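Local coordinates for amino acid ABC transporter, periplasmic amino acid-binding protein, putative (Streptococcus pneumoniae, PDB 4I62) that binds L-arginine in the cleft between two lobes and probably delivers it, as a membrane-anchored lipoprotein, to an amino acid ABC transporter for import, at residues D103-K111 / D224-K232; L148-K157 / L169-N180. All blocks are in the same frame, centred on the assembly; numbering follows the deposited sequence. Where two conformers were deposited one is given.

Overall arrangement
After helix 33-38 the chain lays down strands 40-45 and 82-87; segment 103-111 adds the third parallel strand, 104-105, and then passes the bound arginine. Contact 1 closes a long loop when 224-232 returns, 112 residues later, beside this segment. Contact 2, L148-K157 with L169-N180, is nested inside that loop and closes a much shorter one around helix 160-168, forming a beta-alpha-beta unit. Strands 152-156, 173-177 and 226-232 belong to one mixed sheet, so contact 1 joins that sheet to the edge strand 104-105. The contact centres lie 23 Å apart, their nearest atoms about 7 Å, and both touch the arginine.

Contact 1: D103-K111 / D224-K232; sequences DLAISGVSK and DDSYAVAMK. With ARG (arginine), chain B.
S110 and Y227 meet beside the arginine ligand, and the side chain of S110 is where polar contacts converge. Its CB lies 3.3 Å from D225 OD1. With OG held beside the backbone N (chi1 -60°), the hydroxyl donates to D225 OD1 at 2.7 Å, on that oxygen's syn lone pair, and accepts from the ligand's amino N at 2.8 Å. S110 OG also sits at the edge of the Y227 ring, close to its plane. G108 covers one face of that ring: its CA stands 3.9 Å from the ring centroid in a CH-pi contact, while its carbonyl O takes a second bond from the ligand N. Y227 OH is bonded to E198. Backbone bonds hold this corner, A228 N to V109 O and K111 N to S226 O. Farther along, A105 and A230 form an antiparallel hydrogen-bonded pair, A105 N to A230 O at 2.9 Å, and L104 CD2 rests on V229 CG1 and M231 CB. Between this bridge and that of S110 with Y227, water 2 accepts from S107 N and V109 N and donates to A228 O. S107 to S110 and Y227 thus line the ligand site of a type II periplasmic binding protein fold.

Contact 2: L148-K157 / L169-N180; sequences LAQKKVGAQK and LQNSSLVSLPKN. With ARG (arginine), chain B.
From the end of strand 152-156, Q156 reaches past the end of strand 173-177, its NE2 to P178 and its OE1 to the ligand, with N180 close by its amide. CG is anti to the backbone N (chi1 -177°) and the chain runs on extended, which carries the amide to the arginine guanidinium: OE1 accepts from ligand NH2 at 2.9 Å and from water 4. On the other side of the amide, NE2 donates to P178 O at 2.9 Å, nearly in the Q156 amide plane, and to N46 OD1. The two bonds from NE2 together with those to OE1 should fix the rotation of the group. N180 crosses this side chain at about a right angle, the amide planes 43° apart. Its OD1 lies 3.3 Å from Q156 CB and takes a bond from water 4, and its ND2 is bonded to D48 O.

Behind this shell, K157 N donates to L177 O from well above the carbonyl plane. In the conformers given, S176 OG lies near K157 CB, a contact left in doubt by the second conformers of both residues. Strands 152-156 and 173-177 run parallel, 25° apart, as the two strands of a right-handed beta-alpha-beta crossover through helix 160-168. Bonds such as V153 N to S173 O and V175 N to V153 O link them.

On the face of V153, its CG1 meets L169 CD1 at 4.0 Å, with the side chains nearly perpendicular; L169 CD2 in turn touches L148 CD1. At the far end two beta turns, L148-K151 and L169-S172, lie against each other. L148 O accepts hydrogen bonds from S172 OG, at 2.7 Å, and from K151 N, on opposite faces of its carbonyl plane, and Q150 N donates to N171 O.

Contact 1: D103-K111 / D224-K232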
loop_
_atom_site.group_PDB
_atom_site.type_symbol
_atom_site.label_atom_id
_atom_site.label_comp_id
_atom_site.label_asym_id
_atom_site.label_seq_id
_atom_site.Cartn_x
_atom_site.Cartn_y
_atom_site.Cartn_z
ATOM N N ASP A 103 13.395 -1.285 10.609
ATOM C CA ASP A 103 13.521 0.106 11.045
ATOM C C ASP A 103 12.368 0.998 10.578
ATOM O O ASP A 103 11.957 1.915 11.303
ATOM C CB ASP A 103 14.827 0.678 10.501
ATOM C CG ASP A 103 16.027 -0.094 10.993
ATOM O OD1 ASP A 103 16.110 -0.326 12.221
ATOM O OD2 ASP A 103 16.874 -0.520 10.169
ATOM N N LEU A 104 11.880 0.754 9.363
ATOM C CA LEU A 104 10.796 1.547 8.769
ATOM C C LEU A 104 9.832 0.591 8.101
ATOM O O LEU A 104 10.257 -0.451 7.604
ATOM C CB LEU A 104 11.312 2.515 7.681
ATOM C CG LEU A 104 12.316 3.558 8.121
ATOM C CD1 LEU A 104 12.803 4.344 6.904
ATOM C CD2 LEU A 104 11.717 4.501 9.189
ATOM N N ALA A 105 8.570 1.000 8.043
ATOM C CA ALA A 105 7.613 0.397 7.115
ATOM C C ALA A 105 7.368 1.418 6.018
ATOM O O ALA A 105 6.871 2.516 6.300
ATOM C CB ALA A 105 6.303 0.051 7.803
ATOM N N ILE A 106 7.720 1.047 4.790
ATOM C CA ILE A 106 7.428 1.874 3.616
ATOM C C ILE A 106 6.679 0.926 2.671
ATOM O O ILE A 106 7.297 0.147 1.935
ATOM C CB ILE A 106 8.687 2.474 2.937
ATOM C CG1 ILE A 106 9.595 3.146 3.975
ATOM C CG2 ILE A 106 8.229 3.471 1.876
ATOM C CD1 ILE A 106 10.888 3.725 3.372
ATOM N N SER A 107 5.345 0.964 2.752
ATOM C CA SER A 107 4.571 -0.119 2.176
ATOM C C SER A 107 3.147 0.345 1.881
ATOM O O SER A 107 2.177 -0.412 2.107
ATOM C CB SER A 107 4.571 -1.336 3.112
ATOM O OG SER A 107 4.115 -2.540 2.480
ATOM N N GLY A 108 3.006 1.584 1.419
ATOM C CA GLY A 108 1.677 2.133 1.182
ATOM C C GLY A 108 0.848 2.188 2.457
ATOM O O GLY A 108 -0.360 1.962 2.418
ATOM N N VAL A 109 1.486 2.526 3.572
ATOM C CA VAL A 109 0.841 2.481 4.889
ATOM C C VAL A 109 0.025 3.740 5.176
ATOM O O VAL A 109 0.591 4.861 5.199
ATOM C CB VAL A 109 1.880 2.291 6.021
ATOM C CG1 VAL A 109 1.211 2.263 7.380
ATOM C CG2 VAL A 109 2.701 1.053 5.806
ATOM N N SER A 110 -1.275 3.589 5.386
ATOM C CA SER A 110 -2.115 4.693 5.755
ATOM C C SER A 110 -1.938 5.079 7.213
ATOM O O SER A 110 -1.901 4.240 8.129
ATOM C CB SER A 110 -3.575 4.264 5.589
ATOM O OG SER A 110 -3.878 3.890 4.242
ATOM N N LYS A 111 -1.921 6.395 7.481
ATOM C CA LYS A 111 -2.027 6.841 8.880
ATOM C C LYS A 111 -3.412 6.599 9.445
ATOM O O LYS A 111 -4.436 6.815 8.769
ATOM C CB LYS A 111 -1.804 8.330 9.024
ATOM C CG LYS A 111 -0.483 8.694 8.604
ATOM C CD LYS A 111 -0.225 10.187 8.783
ATOM C CE LYS A 111 -0.425 10.646 10.207
ATOM N NZ LYS A 111 -0.269 12.150 10.313
ATOM N N ASP A 224 -9.114 11.873 5.813
ATOM C CA ASP A 224 -7.937 11.655 4.972
ATOM C C ASP A 224 -7.439 10.214 4.989
ATOM O O ASP A 224 -7.332 9.607 6.047
ATOM C CB ASP A 224 -6.783 12.526 5.480
ATOM C CG ASP A 224 -6.973 14.004 5.179
ATOM O OD1 ASP A 224 -8.097 14.406 4.793
ATOM O OD2 ASP A 224 -5.980 14.760 5.341
ATOM N N ASP A 225 -7.133 9.673 3.817
ATOM C CA ASP A 225 -6.364 8.457 3.714
ATOM C C ASP A 225 -5.008 8.853 3.140
ATOM O O ASP A 225 -4.853 8.950 1.910
ATOM C CB ASP A 225 -7.078 7.478 2.787
ATOM C CG ASP A 225 -6.363 6.147 2.673
ATOM O OD1 ASP A 225 -5.305 5.951 3.331
ATOM O OD2 ASP A 225 -6.887 5.288 1.931
ATOM N N SER A 226 -4.058 9.099 4.020
ATOM C CA SER A 226 -2.726 9.535 3.621
ATOM C C SER A 226 -1.676 8.502 3.951
ATOM O O SER A 226 -1.651 7.952 5.065
ATOM C CB SER A 226 -2.378 10.823 4.348
ATOM O OG SER A 226 -3.291 11.845 3.971
ATOM N N TYR A 227 -0.805 8.200 2.971
ATOM C CA TYR A 227 0.281 7.277 3.197
ATOM C C TYR A 227 1.462 7.995 3.875
ATOM O O TYR A 227 1.753 9.152 3.576
ATOM C CB TYR A 227 0.819 6.697 1.888
ATOM C CG TYR A 227 -0.072 5.802 1.098
ATOM C CD1 TYR A 227 -1.315 5.396 1.556
ATOM C CD2 TYR A 227 0.366 5.361 -0.153
ATOM C CE1 TYR A 227 -2.121 4.538 0.763
ATOM C CE2 TYR A 227 -0.413 4.532 -0.935
ATOM C CZ TYR A 227 -1.649 4.133 -0.478
ATOM O OH TYR A 227 -2.383 3.279 -1.291
ATOM N N ALA A 228 2.126 7.259 4.768
ATOM C CA ALA A 228 3.278 7.776 5.482
ATOM C C ALA A 228 4.214 6.622 5.815
ATOM O O ALA A 228 3.831 5.432 5.749
ATOM C CB ALA A 228 2.829 8.515 6.726
ATOM N N VAL A 229 5.451 6.956 6.159
ATOM C CA VAL A 229 6.418 5.975 6.621
ATOM C C VAL A 229 6.239 5.769 8.116
ATOM O O VAL A 229 6.183 6.740 8.870
ATOM C CB VAL A 229 7.828 6.481 6.330
ATOM C CG1 VAL A 229 8.888 5.551 6.934
ATOM C CG2 VAL A 229 8.024 6.718 4.834
ATOM N N ALA A 230 6.127 4.503 8.537
ATOM C CA ALA A 230 5.974 4.220 9.979
ATOM C C ALA A 230 7.295 3.835 10.580
ATOM O O ALA A 230 8.131 3.153 9.954
ATOM C CB ALA A 230 4.972 3.083 10.200
ATOM N N MET A 231 7.480 4.250 11.818
ATOM C CA MET A 231 8.686 3.929 12.562
ATOM C C MET A 231 8.326 3.816 14.048
ATOM O O MET A 231 7.206 4.130 14.453
ATOM C CB MET A 231 9.772 4.980 12.310
ATOM C CG MET A 231 9.438 6.331 12.843
ATOM S SD MET A 231 10.366 7.657 12.027
ATOM C CE MET A 231 9.384 7.869 10.535
ATOM N N LYS A 232 9.265 3.322 14.837
ATOM C CA LYS A 232 9.011 3.199 16.262
ATOM C C LYS A 232 8.769 4.556 16.894
ATOM O O LYS A 232 9.319 5.584 16.468
ATOM C CB LYS A 232 10.128 2.446 16.973
ATOM C CG LYS A 232 9.913 0.932 16.981
ATOM C CD LYS A 232 11.088 0.216 17.638
ATOM C CE LYS A 232 11.209 0.591 19.106
ATOM N NZ LYS A 232 9.980 0.188 19.867
HETATM N N ARG B . -3.135 1.632 2.751
HETATM C CA ARG B . -3.645 0.384 3.377
HETATM C C ARG B . -3.230 0.286 4.843
HETATM O O ARG B . -2.275 0.977 5.255
HETATM C CB ARG B . -3.243 -0.836 2.571
HETATM C CG ARG B . -1.732 -0.947 2.347
HETATM C CD ARG B . -1.338 -2.303 1.799
HETATM N NE ARG B . 0.031 -2.263 1.318
HETATM C CZ ARG B . 0.687 -3.286 0.810
HETATM N NH1 ARG B . 1.946 -3.132 0.414
HETATM N NH2 ARG B . 0.091 -4.472 0.705
HETATM O OXT ARG B . -3.864 -0.551 5.567
HETATM O O HOH W 1 11.790 2.278 13.935
HETATM O O HOH W 2 4.266 3.576 3.657
HETATM O O HOH W 3 -4.732 8.774 6.871
#

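Contact 2: L148-K157 / L169-N180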
loop_
_atom_site.group_PDB
_atom_site.type_symbol
_atom_site.label_atom_id
_atom_site.label_comp_id
_atom_site.label_asym_id
_atom_site.label_seq_id
_atom_site.Cartn_x
_atom_site.Cartn_y
_atom_site.Cartn_z
ATOM N N LEU A 148 -23.960 -3.218 -1.978
ATOM C CA LEU A 148 -23.163 -4.338 -1.504
ATOM C C LEU A 148 -23.938 -5.258 -0.562
ATOM O O LEU A 148 -23.377 -6.301 -0.132
ATOM C CB LEU A 148 -21.872 -3.826 -0.860
ATOM C CG LEU A 148 -20.971 -3.046 -1.804
ATOM C CD1 LEU A 148 -19.820 -2.435 -1.042
ATOM C CD2 LEU A 148 -20.445 -3.947 -2.925
ATOM N N ALA A 149 -25.168 -4.907 -0.210
ATOM C CA ALA A 149 -25.970 -5.788 0.621
ATOM C C ALA A 149 -26.102 -7.178 -0.014
ATOM O O ALA A 149 -26.404 -7.314 -1.200
ATOM C CB ALA A 149 -27.330 -5.174 0.845
ATOM N N GLN A 150 -25.882 -8.201 0.817
ATOM C CA GLN A 150 -26.011 -9.601 0.394
ATOM C C GLN A 150 -24.938 -10.017 -0.623
ATOM O O GLN A 150 -25.087 -11.055 -1.295
ATOM C CB GLN A 150 -27.425 -9.917 -0.140
ATOM C CG GLN A 150 -28.518 -9.907 0.925
ATOM C CD GLN A 150 -29.022 -8.521 1.289
ATOM O OE1 GLN A 150 -29.469 -7.768 0.426
ATOM N NE2 GLN A 150 -28.975 -8.187 2.576
ATOM N N LYS A 151 -23.887 -9.216 -0.770
ATOM C CA LYS A 151 -22.791 -9.558 -1.662
ATOM C C LYS A 151 -21.553 -9.946 -0.867
ATOM O O LYS A 151 -21.476 -9.736 0.346
ATOM C CB LYS A 151 -22.451 -8.377 -2.591
ATOM C CG LYS A 151 -23.632 -7.872 -3.406
ATOM C CD LYS A 151 -24.142 -8.984 -4.316
ATOM C CE LYS A 151 -25.455 -8.645 -5.012
ATOM N NZ LYS A 151 -25.284 -7.558 -6.016
ATOM N N LYS A 152 -20.572 -10.514 -1.563
ATOM C CA LYS A 152 -19.313 -10.949 -0.981
ATOM C C LYS A 152 -18.211 -9.946 -1.351
ATOM O O LYS A 152 -17.974 -9.696 -2.526
ATOM C CB LYS A 152 -18.952 -12.347 -1.522
ATOM C CG LYS A 152 -20.035 -13.395 -1.299
ATOM C CD LYS A 152 -19.905 -14.573 -2.246
ATOM C CE LYS A 152 -21.002 -15.596 -1.989
ATOM N NZ LYS A 152 -22.373 -14.980 -2.018
ATOM N N VAL A 153 -17.565 -9.384 -0.331
ATOM C CA VAL A 153 -16.607 -8.299 -0.544
ATOM C C VAL A 153 -15.275 -8.660 0.100
ATOM O O VAL A 153 -15.229 -9.060 1.283
ATOM C CB VAL A 153 -17.149 -6.992 0.090
ATOM C CG1 VAL A 153 -16.203 -5.814 -0.154
ATOM C CG2 VAL A 153 -18.533 -6.675 -0.481
ATOM N N GLY A 154 -14.204 -8.534 -0.665
ATOM C CA GLY A 154 -12.869 -8.831 -0.177
ATOM C C GLY A 154 -12.047 -7.604 0.157
ATOM O O GLY A 154 -12.223 -6.529 -0.401
ATOM N N ALA A 155 -11.069 -7.831 1.041
ATOM C CA ALA A 155 -10.068 -6.833 1.392
ATOM C C ALA A 155 -8.835 -7.541 1.925
ATOM O O ALA A 155 -8.903 -8.686 2.372
ATOM C CB ALA A 155 -10.593 -5.844 2.434
ATOM N N GLN A 156 -7.708 -6.834 1.918
ATOM C CA GLN A 156 -6.464 -7.425 2.396
ATOM C C GLN A 156 -6.426 -7.470 3.921
ATOM O O GLN A 156 -6.711 -6.484 4.615
ATOM C CB GLN A 156 -5.247 -6.674 1.841
ATOM C CG GLN A 156 -3.923 -7.357 2.303
ATOM C CD GLN A 156 -2.654 -6.796 1.685
ATOM O OE1 GLN A 156 -2.468 -5.591 1.620
ATOM N NE2 GLN A 156 -1.766 -7.661 1.258
ATOM N N LYS A 157 -6.043 -8.628 4.450
ATOM C CA LYS A 157 -5.909 -8.774 5.889
ATOM C C LYS A 157 -4.912 -7.776 6.463
ATOM O O LYS A 157 -3.789 -7.640 5.936
ATOM C CB LYS A 157 -5.460 -10.188 6.220
ATOM C CG LYS A 157 -5.670 -10.564 7.683
ATOM C CD LYS A 157 -5.023 -11.921 8.012
ATOM C CE LYS A 157 -5.389 -12.414 9.399
ATOM N NZ LYS A 157 -5.080 -11.399 10.429
ATOM N N LEU A 169 -20.145 -2.748 6.379
ATOM C CA LEU A 169 -20.825 -3.724 5.529
ATOM C C LEU A 169 -21.414 -4.917 6.295
ATOM O O LEU A 169 -21.163 -6.078 5.948
ATOM C CB LEU A 169 -19.887 -4.171 4.391
ATOM C CG LEU A 169 -19.280 -3.034 3.556
ATOM C CD1 LEU A 169 -18.334 -3.623 2.492
ATOM C CD2 LEU A 169 -20.338 -2.131 2.923
ATOM N N GLN A 170 -22.214 -4.627 7.313
ATOM C CA GLN A 170 -22.856 -5.675 8.116
ATOM C C GLN A 170 -23.800 -6.585 7.338
ATOM O O GLN A 170 -24.103 -7.682 7.806
ATOM C CB GLN A 170 -23.607 -5.074 9.307
ATOM C CG GLN A 170 -22.707 -4.645 10.461
ATOM C CD GLN A 170 -21.973 -3.349 10.185
ATOM O OE1 GLN A 170 -22.298 -2.602 9.260
ATOM N NE2 GLN A 170 -20.951 -3.079 10.973
ATOM N N ASN A 171 -24.276 -6.134 6.183
ATOM C CA ASN A 171 -25.184 -6.937 5.379
ATOM C C ASN A 171 -24.473 -7.703 4.271
ATOM O O ASN A 171 -25.130 -8.277 3.403
ATOM C CB ASN A 171 -26.301 -6.077 4.769
ATOM C CG ASN A 171 -27.224 -5.481 5.799
ATOM O OD1 ASN A 171 -27.477 -6.079 6.839
ATOM N ND2 ASN A 171 -27.753 -4.298 5.501
ATOM N N SER A 172 -23.143 -7.696 4.312
ATOM C CA SER A 172 -22.322 -8.367 3.307
ATOM C C SER A 172 -21.564 -9.536 3.934
ATOM O O SER A 172 -21.321 -9.546 5.140
ATOM C CB SER A 172 -21.292 -7.387 2.707
ATOM O OG SER A 172 -21.903 -6.208 2.168
ATOM N N SER A 173 -21.117 -10.469 3.089
ATOM C CA SER A 173 -20.180 -11.517 3.504
ATOM C C SER A 173 -18.760 -11.041 3.238
ATOM O O SER A 173 -18.415 -10.680 2.112
ATOM C CB SER A 173 -20.451 -12.803 2.727
ATOM O OG SER A 173 -21.714 -13.337 3.056
ATOM N N LEU A 174 -17.915 -11.013 4.249
ATOM C CA LEU A 174 -16.597 -10.420 4.099
ATOM C C LEU A 174 -15.485 -11.478 4.023
ATOM O O LEU A 174 -15.497 -12.461 4.777
ATOM C CB LEU A 174 -16.338 -9.465 5.258
ATOM C CG LEU A 174 -17.409 -8.368 5.411
ATOM C CD1 LEU A 174 -17.116 -7.474 6.612
ATOM C CD2 LEU A 174 -17.588 -7.534 4.124
ATOM N N VAL A 175 -14.576 -11.302 3.086
ATOM C CA VAL A 175 -13.406 -12.155 2.874
ATOM C C VAL A 175 -12.188 -11.294 3.159
ATOM O O VAL A 175 -12.063 -10.210 2.610
ATOM C CB VAL A 175 -13.397 -12.692 1.415
ATOM C CG1 VAL A 175 -12.087 -13.400 1.082
ATOM C CG2 VAL A 175 -14.562 -13.662 1.229
ATOM N N SER A 176 -11.282 -11.761 4.008
ATOM C CA SER A 176 -10.054 -11.040 4.312
ATOM C C SER A 176 -8.866 -11.973 4.064
ATOM O O SER A 176 -8.707 -12.960 4.773
ATOM C CB SER A 176 -10.094 -10.611 5.769
ATOM O OG SER A 176 -8.817 -10.261 6.233
ATOM N N LEU A 177 -8.058 -11.680 3.050
ATOM C CA LEU A 177 -6.988 -12.548 2.607
ATOM C C LEU A 177 -5.653 -11.891 2.790
ATOM O O LEU A 177 -5.508 -10.701 2.561
ATOM C CB LEU A 177 -7.129 -12.897 1.132
ATOM C CG LEU A 177 -8.277 -13.811 0.775
ATOM C CD1 LEU A 177 -8.345 -14.040 -0.744
ATOM C CD2 LEU A 177 -8.084 -15.140 1.511
ATOM N N PRO A 178 -4.639 -12.668 3.153
ATOM C CA PRO A 178 -3.309 -12.075 3.304
ATOM C C PRO A 178 -2.779 -11.467 2.023
ATOM O O PRO A 178 -2.158 -10.414 2.112
ATOM C CB PRO A 178 -2.432 -13.254 3.762
ATOM C CG PRO A 178 -3.368 -14.112 4.501
ATOM C CD PRO A 178 -4.708 -13.994 3.797
ATOM N N LYS A 179 -2.993 -12.107 0.866
ATOM C CA LYS A 179 -2.331 -11.687 -0.366
ATOM C C LYS A 179 -3.261 -10.979 -1.337
ATOM O O LYS A 179 -4.339 -11.512 -1.671
ATOM C CB LYS A 179 -1.751 -12.902 -1.081
ATOM C CG LYS A 179 -0.692 -13.640 -0.289
ATOM C CD LYS A 179 -0.026 -14.754 -1.103
ATOM C CE LYS A 179 1.074 -15.446 -0.301
ATOM N NZ LYS A 179 1.720 -16.568 -1.046
ATOM N N ASN A 180 -2.844 -9.826 -1.861
ATOM C CA ASN A 180 -3.670 -9.117 -2.848
ATOM C C ASN A 180 -3.899 -9.934 -4.104
ATOM O O ASN A 180 -4.989 -9.877 -4.701
ATOM C CB ASN A 180 -3.071 -7.768 -3.179
ATOM C CG ASN A 180 -3.141 -6.812 -2.010
ATOM O OD1 ASN A 180 -4.144 -6.786 -1.276
ATOM N ND2 ASN A 180 -2.108 -5.990 -1.830
HETATM N N ARG B . -3.135 1.632 2.751
HETATM C CA ARG B . -3.645 0.384 3.377
HETATM C C ARG B . -3.230 0.286 4.843
HETATM O O ARG B . -2.275 0.977 5.255
HETATM C CB ARG B . -3.243 -0.836 2.571
HETATM C CG ARG B . -1.732 -0.947 2.347
HETATM C CD ARG B . -1.338 -2.303 1.799
HETATM N NE ARG B . 0.031 -2.263 1.318
HETATM C CZ ARG B . 0.687 -3.286 0.810
HETATM N NH1 ARG B . 1.946 -3.132 0.414
HETATM N NH2 ARG B . 0.091 -4.472 0.705
HETATM O OXT ARG B . -3.864 -0.551 5.567
HETATM O O HOH W 4 -3.974 -4.146 -0.004
HETATM O O HOH W 5 -1.796 -9.224 4.799
#